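Long-range contacts in HicA3 Toxin (Yersinia pestis, PDB 4P78), which is the toxin of the HicA3-HicB3 toxin-antitoxin system, probably an mRNA-cleaving enzyme as in other HicA proteins, held in complex by its antitoxin HicB3: residues M1-L6 and L42-K47; Q16-R21 and H28-K33. All coordinates share one frame; numbering follows the deposited sequence.

Interaction 1 (M1-L6 and L42-K47); sequences MESGEL and LPYPRK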
ATOM      1  N   MET C   1       1.095  -1.240  24.826  1.00 31.82           N
ATOM      2  CA  MET C   1       0.248  -2.380  25.157  1.00 30.98           C
ATOM      3  C   MET C   1       0.616  -3.623  24.345  1.00 33.41           C
ATOM      4  O   MET C   1       0.932  -3.523  23.156  1.00 29.90           O
ATOM      5  CB  MET C   1      -1.223  -2.033  24.935  1.00 33.35           C
ATOM      6  CG  MET C   1      -2.180  -3.126  25.372  1.00 32.11           C
ATOM      7  SD  MET C   1      -3.895  -2.681  25.101  1.00 33.47           S
ATOM      8  CE  MET C   1      -3.931  -1.014  25.764  1.00 28.46           C
ATOM      9  N   GLU C   2       0.575  -4.788  24.997  1.00 28.90           N
ATOM     10  CA  GLU C   2       0.844  -6.066  24.344  1.00 29.58           C
ATOM     11  C   GLU C   2      -0.440  -6.795  23.996  1.00 28.80           C
ATOM     12  O   GLU C   2      -1.509  -6.433  24.478  1.00 30.00           O
ATOM     13  CB  GLU C   2       1.682  -6.978  25.237  1.00 31.41           C
ATOM     14  CG  GLU C   2       2.935  -6.375  25.801  1.00 37.76           C
ATOM     15  CD  GLU C   2       3.614  -7.332  26.761  1.00 44.04           C
ATOM     16  OE1 GLU C   2       2.900  -7.957  27.583  1.00 44.67           O
ATOM     17  OE2 GLU C   2       4.854  -7.472  26.677  1.00 49.33           O
ATOM     18  N   SER C   3      -0.310  -7.845  23.184  1.00 27.55           N
ATOM     19  CA  SER C   3      -1.437  -8.670  22.772  1.00 27.31           C
ATOM     20  C   SER C   3      -2.235  -9.155  23.964  1.00 30.06           C
ATOM     21  O   SER C   3      -3.471  -9.113  23.953  1.00 30.32           O
ATOM     22  CB  SER C   3      -0.961  -9.874  21.958  1.00 29.68           C
ATOM     23  OG  SER C   3      -0.562  -9.486  20.661  1.00 33.73           O
ATOM     24  N   GLY C   4      -1.518  -9.594  24.993  1.00 28.07           N
ATOM     25  CA  GLY C   4      -2.124 -10.167  26.179  1.00 27.79           C
ATOM     26  C   GLY C   4      -3.011  -9.193  26.911  1.00 29.47           C
ATOM     27  O   GLY C   4      -4.117  -9.551  27.323  1.00 30.67           O
ATOM     28  N   GLU C   5      -2.544  -7.959  27.074  1.00 27.22           N
ATOM     29  CA  GLU C   5      -3.359  -6.950  27.739  1.00 30.24           C
ATOM     30  C   GLU C   5      -4.593  -6.564  26.897  1.00 31.04           C
ATOM     31  O   GLU C   5      -5.673  -6.326  27.449  1.00 33.17           O
ATOM     32  CB  GLU C   5      -2.542  -5.700  28.057  1.00 28.54           C
ATOM     33  CG  GLU C   5      -3.324  -4.710  28.912  1.00 35.53           C
ATOM     34  CD  GLU C   5      -2.607  -3.394  29.114  1.00 43.22           C
ATOM     35  OE1 GLU C   5      -1.358  -3.373  29.044  1.00 44.64           O
ATOM     36  OE2 GLU C   5      -3.298  -2.378  29.349  1.00 47.53           O
ATOM     37  N   LEU C   6      -4.440  -6.516  25.574  1.00 27.44           N
ATOM     38  CA  LEU C   6      -5.570  -6.212  24.688  1.00 26.13           C
ATOM     39  C   LEU C   6      -6.654  -7.285  24.798  1.00 24.86           C
ATOM     40  O   LEU C   6      -7.836  -6.973  24.915  1.00 22.83           O
ATOM     41  CB  LEU C   6      -5.103  -6.080  23.226  1.00 25.20           C
ATOM     42  CG  LEU C   6      -6.221  -5.954  22.174  1.00 27.43           C
ATOM     43  CD1 LEU C   6      -7.198  -4.848  22.546  1.00 20.66           C
ATOM     44  CD2 LEU C   6      -5.631  -5.709  20.771  1.00 25.37           C
ATOM     45  N   LEU C  42      -7.144 -11.191  15.861  1.00 23.50           N
ATOM     46  CA  LEU C  42      -5.972 -10.441  16.318  1.00 24.81           C
ATOM     47  C   LEU C  42      -4.660 -11.109  15.948  1.00 22.68           C
ATOM     48  O   LEU C  42      -4.534 -12.328  16.051  1.00 24.82           O
ATOM     49  CB  LEU C  42      -5.993 -10.277  17.841  1.00 28.85           C
ATOM     50  CG  LEU C  42      -7.040  -9.384  18.479  1.00 30.15           C
ATOM     51  CD1 LEU C  42      -6.884  -9.431  20.001  1.00 28.50           C
ATOM     52  CD2 LEU C  42      -6.828  -7.980  17.942  1.00 25.05           C
ATOM     53  N   PRO C  43      -3.662 -10.306  15.542  1.00 22.56           N
ATOM     54  CA  PRO C  43      -2.294 -10.827  15.436  1.00 23.47           C
ATOM     55  C   PRO C  43      -1.755 -11.164  16.827  1.00 24.65           C
ATOM     56  O   PRO C  43      -2.037 -10.431  17.773  1.00 24.44           O
ATOM     57  CB  PRO C  43      -1.509  -9.665  14.818  1.00 20.10           C
ATOM     58  CG  PRO C  43      -2.258  -8.439  15.248  1.00 24.22           C
ATOM     59  CD  PRO C  43      -3.728  -8.848  15.318  1.00 21.38           C
ATOM     60  N   TYR C  44      -0.985 -12.236  16.962  1.00 26.52           N
ATOM     61  CA  TYR C  44      -0.507 -12.629  18.288  1.00 25.28           C
ATOM     62  C   TYR C  44       0.754 -13.486  18.159  1.00 25.43           C
ATOM     63  O   TYR C  44       0.853 -14.322  17.259  1.00 27.35           O
ATOM     64  CB  TYR C  44      -1.636 -13.366  19.052  1.00 28.71           C
ATOM     65  CG  TYR C  44      -1.201 -14.189  20.257  1.00 27.26           C
ATOM     66  CD1 TYR C  44      -1.213 -13.652  21.540  1.00 24.94           C
ATOM     67  CD2 TYR C  44      -0.790 -15.505  20.103  1.00 27.90           C
ATOM     68  CE1 TYR C  44      -0.814 -14.401  22.631  1.00 25.98           C
ATOM     69  CE2 TYR C  44      -0.388 -16.262  21.182  1.00 28.02           C
ATOM     70  CZ  TYR C  44      -0.400 -15.708  22.437  1.00 26.51           C
ATOM     71  OH  TYR C  44       0.006 -16.476  23.489  1.00 25.98           O
ATOM     72  N   PRO C  45       1.735 -13.272  19.047  1.00 26.33           N
ATOM     73  CA  PRO C  45       1.774 -12.250  20.097  1.00 26.58           C
ATOM     74  C   PRO C  45       2.517 -10.984  19.656  1.00 29.44           C
ATOM     75  O   PRO C  45       3.453 -11.071  18.863  1.00 34.01           O
ATOM     76  CB  PRO C  45       2.524 -12.960  21.221  1.00 28.57           C
ATOM     77  CG  PRO C  45       3.525 -13.835  20.469  1.00 26.02           C
ATOM     78  CD  PRO C  45       2.861 -14.220  19.165  1.00 27.99           C
ATOM     79  N   ARG C  46       2.107  -9.825  20.157  1.00 25.34           N
ATOM     80  CA  ARG C  46       2.744  -8.564  19.794  1.00 27.82           C
ATOM     81  C   ARG C  46       3.191  -7.839  21.056  1.00 28.51           C
ATOM     82  O   ARG C  46       2.457  -7.811  22.043  1.00 26.37           O
ATOM     83  CB  ARG C  46       1.780  -7.669  18.995  1.00 25.75           C
ATOM     84  CG  ARG C  46       1.105  -8.348  17.818  1.00 27.40           C
ATOM     85  CD  ARG C  46       2.139  -8.895  16.844  1.00 32.18           C
ATOM     86  NE  ARG C  46       2.930  -7.832  16.235  1.00 30.94           N
ATOM     87  CZ  ARG C  46       3.984  -8.044  15.455  1.00 32.94           C
ATOM     88  NH1 ARG C  46       4.387  -9.282  15.204  1.00 35.15           N
ATOM     89  NH2 ARG C  46       4.639  -7.019  14.934  1.00 28.14           N
ATOM     90  N   LYS C  47       4.375  -7.230  21.020  1.00 31.59           N
ATOM     91  CA  LYS C  47       4.892  -6.495  22.175  1.00 31.73           C
ATOM     92  C   LYS C  47       4.389  -5.053  22.210  1.00 31.58           C
ATOM     93  O   LYS C  47       4.509  -4.366  23.220  1.00 29.33           O
ATOM     94  CB  LYS C  47       6.424  -6.493  22.170  1.00 31.46           C
ATOM     95  CG  LYS C  47       7.053  -7.874  22.086  1.00 36.85           C
ATOM     96  CD  LYS C  47       7.892  -7.997  20.816  1.00 53.52           C
ATOM     97  CE  LYS C  47       9.120  -8.879  21.015  1.00 60.19           C
ATOM     98  NZ  LYS C  47       9.816  -9.150  19.715  1.00 58.73           N
TER

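Interaction 2 (Q16-R21 and H28-K33); sequences QIRGGR and HVTLCK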
ATOM      1  N   GLN C  16     -14.835 -13.439  24.388  1.00 27.11           N
ATOM      2  CA  GLN C  16     -14.143 -14.638  24.856  1.00 31.49           C
ATOM      3  C   GLN C  16     -13.170 -15.129  23.799  1.00 24.49           C
ATOM      4  O   GLN C  16     -13.463 -15.039  22.622  1.00 26.32           O
ATOM      5  CB  GLN C  16     -15.144 -15.749  25.189  1.00 29.31           C
ATOM      6  CG  GLN C  16     -16.067 -15.417  26.356  1.00 39.16           C
ATOM      7  CD  GLN C  16     -17.285 -16.339  26.444  1.00 42.22           C
ATOM      8  OE1 GLN C  16     -17.341 -17.388  25.802  1.00 33.96           O
ATOM      9  NE2 GLN C  16     -18.273 -15.933  27.239  1.00 44.86           N
ATOM     10  N   ILE C  17     -12.030 -15.656  24.228  1.00 27.27           N
ATOM     11  CA  ILE C  17     -11.108 -16.337  23.332  1.00 23.33           C
ATOM     12  C   ILE C  17     -11.810 -17.530  22.716  1.00 28.88           C
ATOM     13  O   ILE C  17     -12.346 -18.389  23.420  1.00 27.54           O
ATOM     14  CB  ILE C  17      -9.839 -16.821  24.053  1.00 25.97           C
ATOM     15  CG1 ILE C  17      -9.063 -15.630  24.624  1.00 27.76           C
ATOM     16  CG2 ILE C  17      -8.972 -17.669  23.088  1.00 25.51           C
ATOM     17  CD1 ILE C  17      -7.936 -15.996  25.591  1.00 28.16           C
ATOM     18  N   ARG C  18     -11.819 -17.561  21.392  1.00 25.03           N
ATOM     19  CA  ARG C  18     -12.388 -18.663  20.656  1.00 23.74           C
ATOM     20  C   ARG C  18     -11.294 -19.715  20.441  1.00 23.86           C
ATOM     21  O   ARG C  18     -11.469 -20.900  20.719  1.00 22.23           O
ATOM     22  CB  ARG C  18     -12.968 -18.142  19.336  1.00 25.54           C
ATOM     23  CG  ARG C  18     -13.689 -19.141  18.489  1.00 27.35           C
ATOM     24  CD  ARG C  18     -14.278 -18.447  17.228  1.00 29.29           C
ATOM     25  NE  ARG C  18     -14.628 -19.430  16.204  1.00 28.03           N
ATOM     26  CZ  ARG C  18     -13.786 -19.870  15.281  1.00 29.90           C
ATOM     27  NH1 ARG C  18     -12.544 -19.395  15.234  1.00 27.03           N
ATOM     28  NH2 ARG C  18     -14.186 -20.770  14.396  1.00 35.00           N
ATOM     29  N   GLY C  19     -10.137 -19.264  19.980  1.00 23.68           N
ATOM     30  CA  GLY C  19      -9.015 -20.157  19.780  1.00 22.67           C
ATOM     31  C   GLY C  19      -7.912 -19.490  18.991  1.00 26.13           C
ATOM     32  O   GLY C  19      -8.044 -18.340  18.562  1.00 26.99           O
ATOM     33  N   GLY C  20      -6.822 -20.223  18.804  1.00 25.37           N
ATOM     34  CA  GLY C  20      -5.689 -19.739  18.045  1.00 23.00           C
ATOM     35  C   GLY C  20      -5.773 -20.289  16.640  1.00 27.47           C
ATOM     36  O   GLY C  20      -6.466 -21.271  16.364  1.00 30.25           O
ATOM     37  N   ARG C  21      -5.074 -19.645  15.732  1.00 24.64           N
ATOM     38  CA  ARG C  21      -4.990 -20.159  14.390  1.00 32.95           C
ATOM     39  C   ARG C  21      -3.584 -19.850  13.889  1.00 39.07           C
ATOM     40  O   ARG C  21      -3.025 -18.802  14.206  1.00 32.63           O
ATOM     41  CB  ARG C  21      -6.084 -19.542  13.520  1.00 31.49           C
ATOM     42  CG  ARG C  21      -6.021 -19.959  12.079  1.00 44.01           C
ATOM     43  CD  ARG C  21      -6.505 -21.375  11.836  1.00 42.50           C
ATOM     44  NE  ARG C  21      -6.290 -21.699  10.432  1.00 50.84           N
ATOM     45  CZ  ARG C  21      -7.117 -21.349   9.450  1.00 56.11           C
ATOM     46  NH1 ARG C  21      -6.835 -21.673   8.193  1.00 59.53           N
ATOM     47  NH2 ARG C  21      -8.238 -20.686   9.720  1.00 50.02           N
ATOM     48  N   HIS C  28      -2.493 -16.219  15.180  1.00 26.73           N
ATOM     49  CA  HIS C  28      -3.611 -15.308  15.344  1.00 28.05           C
ATOM     50  C   HIS C  28      -4.450 -15.818  16.495  1.00 25.62           C
ATOM     51  O   HIS C  28      -4.436 -17.012  16.780  1.00 25.88           O
ATOM     52  CB  HIS C  28      -4.471 -15.239  14.074  1.00 26.66           C
ATOM     53  CG  HIS C  28      -3.682 -15.057  12.818  1.00 31.60           C
ATOM     54  ND1 HIS C  28      -3.561 -13.837  12.192  1.00 30.17           N
ATOM     55  CD2 HIS C  28      -2.963 -15.938  12.081  1.00 31.97           C
ATOM     56  CE1 HIS C  28      -2.802 -13.976  11.117  1.00 31.84           C
ATOM     57  NE2 HIS C  28      -2.434 -15.242  11.026  1.00 30.97           N
ATOM     58  N   VAL C  29      -5.186 -14.924  17.143  1.00 23.65           N
ATOM     59  CA  VAL C  29      -6.186 -15.338  18.117  1.00 23.77           C
ATOM     60  C   VAL C  29      -7.547 -14.810  17.625  1.00 24.45           C
ATOM     61  O   VAL C  29      -7.659 -13.642  17.255  1.00 22.35           O
ATOM     62  CB  VAL C  29      -5.833 -14.824  19.536  1.00 25.02           C
ATOM     63  CG1 VAL C  29      -6.963 -15.077  20.535  1.00 22.05           C
ATOM     64  CG2 VAL C  29      -4.545 -15.486  20.036  1.00 26.88           C
ATOM     65  N   THR C  30      -8.549 -15.685  17.553  1.00 21.27           N
ATOM     66  CA  THR C  30      -9.918 -15.248  17.276  1.00 22.02           C
ATOM     67  C   THR C  30     -10.737 -15.150  18.568  1.00 23.40           C
ATOM     68  O   THR C  30     -10.544 -15.923  19.518  1.00 22.88           O
ATOM     69  CB  THR C  30     -10.660 -16.180  16.275  1.00 21.44           C
ATOM     70  OG1 THR C  30     -10.843 -17.495  16.824  1.00 24.46           O
ATOM     71  CG2 THR C  30      -9.917 -16.254  14.947  1.00 21.89           C
ATOM     72  N   LEU C  31     -11.630 -14.175  18.613  1.00 22.88           N
ATOM     73  CA  LEU C  31     -12.512 -14.025  19.765  1.00 24.44           C
ATOM     74  C   LEU C  31     -13.937 -13.909  19.290  1.00 26.08           C
ATOM     75  O   LEU C  31     -14.185 -13.508  18.154  1.00 25.34           O
ATOM     76  CB  LEU C  31     -12.149 -12.800  20.599  1.00 21.72           C
ATOM     77  CG  LEU C  31     -10.722 -12.762  21.161  1.00 24.47           C
ATOM     78  CD1 LEU C  31      -9.768 -11.954  20.238  1.00 22.45           C
ATOM     79  CD2 LEU C  31     -10.756 -12.207  22.581  1.00 21.55           C
ATOM     80  N   CYS C  32     -14.865 -14.255  20.171  1.00 24.67           N
ATOM     81  CA  CYS C  32     -16.283 -14.116  19.902  1.00 26.50           C
ATOM     82  C   CYS C  32     -16.966 -13.581  21.150  1.00 30.27           C
ATOM     83  O   CYS C  32     -16.384 -13.573  22.233  1.00 28.60           O
ATOM     84  CB  CYS C  32     -16.891 -15.455  19.495  1.00 27.27           C
ATOM     85  SG  CYS C  32     -16.695 -16.742  20.745  1.00 37.78           S
ATOM     86  N   LYS C  33     -18.206 -13.141  21.000  1.00 32.77           N
ATOM     87  CA  LYS C  33     -18.948 -12.578  22.114  1.00 30.53           C
ATOM     88  C   LYS C  33     -20.355 -13.146  22.086  1.00 33.43           C
ATOM     89  O   LYS C  33     -21.034 -13.063  21.064  1.00 33.53           O
ATOM     90  CB  LYS C  33     -18.963 -11.044  22.039  1.00 31.96           C
ATOM     91  CG  LYS C  33     -19.684 -10.361  23.193  1.00 34.47           C
ATOM     92  CD  LYS C  33     -19.511  -8.840  23.151  1.00 33.44           C
ATOM     93  CE  LYS C  33     -20.155  -8.192  24.369  1.00 36.03           C
ATOM     94  NZ  LYS C  33     -19.914  -6.719  24.426  1.00 41.14           N
TER
HETATM   95  O   HOH W   1      -9.008 -19.509  15.483  1.00 34.99           O

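Interaction 1 (M1-L6 and L42-K47)
The side chain of S3, first residue of helix 3-12, is directed toward the residues that end and follow strand 36-44. Its OG is anti to the carbonyl carbon and beside the backbone N (chi1 -74°), which sets the hydroxyl in front of the R46 amide. There S3 OG accepts a short hydrogen bond from R46 N at 2.7 Å, bent to 135° at the hydrogen. The same S3 OG gives a weak bond to P43 O at 3.4 Å. The backbone completes the grip: S3 N donates to R46 O at 3.0 Å, fairly straight (159°) and in the carbonyl plane. S3 CB also meets the edge of the Y44 ring, 3.8 Å from Y44 CD1. One turn further along, L6 and L42 cross obliquely, with L6 CD2 and L42 CD2 3.8 Å apart. The R46 chain bends at chi2 and chi3 and its end leads away from S3, to the HicB3 antitoxin chain, where N29 makes a weak hydrogen bond with it. With E2 in the N-cap position, S3 N is an amide of the first helical turn, so R46 O supplies an acceptor where the helix itself has none, and the hydroxyl of the buried S3 is paired with R46 N and, weakly, with P43 O.

Interaction 2 (Q16-R21 and H28-K33)
Two arginines carry the strongest side-chain polar contacts. R18 NE forms a salt bridge with E52 of the HicB3 antitoxin chain, while R18 NH1 donates to T30 OG1 at 3.0 Å, with 154° at the hydrogen and the oxygen in the guanidinium plane. CG lies anti to the backbone N (chi1 -176°) and the chain runs extended to NE, so the arm crosses T30 obliquely and brings the guanidinium edge to the hydroxyl. T30 OG1, set between its own N and carbonyl carbon, also lies 3.0 Å from the oxygen of water 1. R21 turns its end away from the neighbouring strand, to a salt bridge with E47 of the HicB3 chain.

Backbone bonds join the strands antiparallel. Q16 N reaches C32 O at 2.7 Å, nearly along the C=O axis, and Q16 O takes the return bond from C32 N. The register then slips by one residue: R18 and G19 both face T30, a classic beta bulge. The evidence is T30 O, which receives R18 N at 2.8 Å from above the carbonyl plane and G19 N only weakly at 3.4 Å. Within the bulge T30 N bonds to G19 O at 2.9 Å, and beyond it R21 and H28 exchange a further pair.

R21 O lies in plane at the edge of the H28 ring, 3.6 Å from H28 CD2. The apolar contacts are looser, with I17 CG2 meeting V29 CG1 at 4.2 Å. The N-to-C directions of the two segments make an angle of 145°. Strand 27-33 lies between 16-22 and 36-44 in the sheet, I17 and V29 pack on I7 of helix 3-12, and R18, R21, H28 and T30 lie against the HicB3 chain.

Read from the N terminus, the chain passes through helix 3-12, the hairpin of strands 16-22 and 27-33, strand 36-44 and helix 51-61. Interaction 2 closes the short inner loop, with six residues between its segments. Interaction 1 closes the long outer one, spanning 35 residues that include the whole of interaction 2; the two nest and do not cross. Their centres are about 13 Å apart, yet they meet in the sheet, where L42 N lies 2.9 Å from V29 O, a probable hydrogen bond. Interaction 2 joins an outer strand to the central one, and interaction 1 ties the start of helix 3-12 to the end of strand 36-44 and the residues after it.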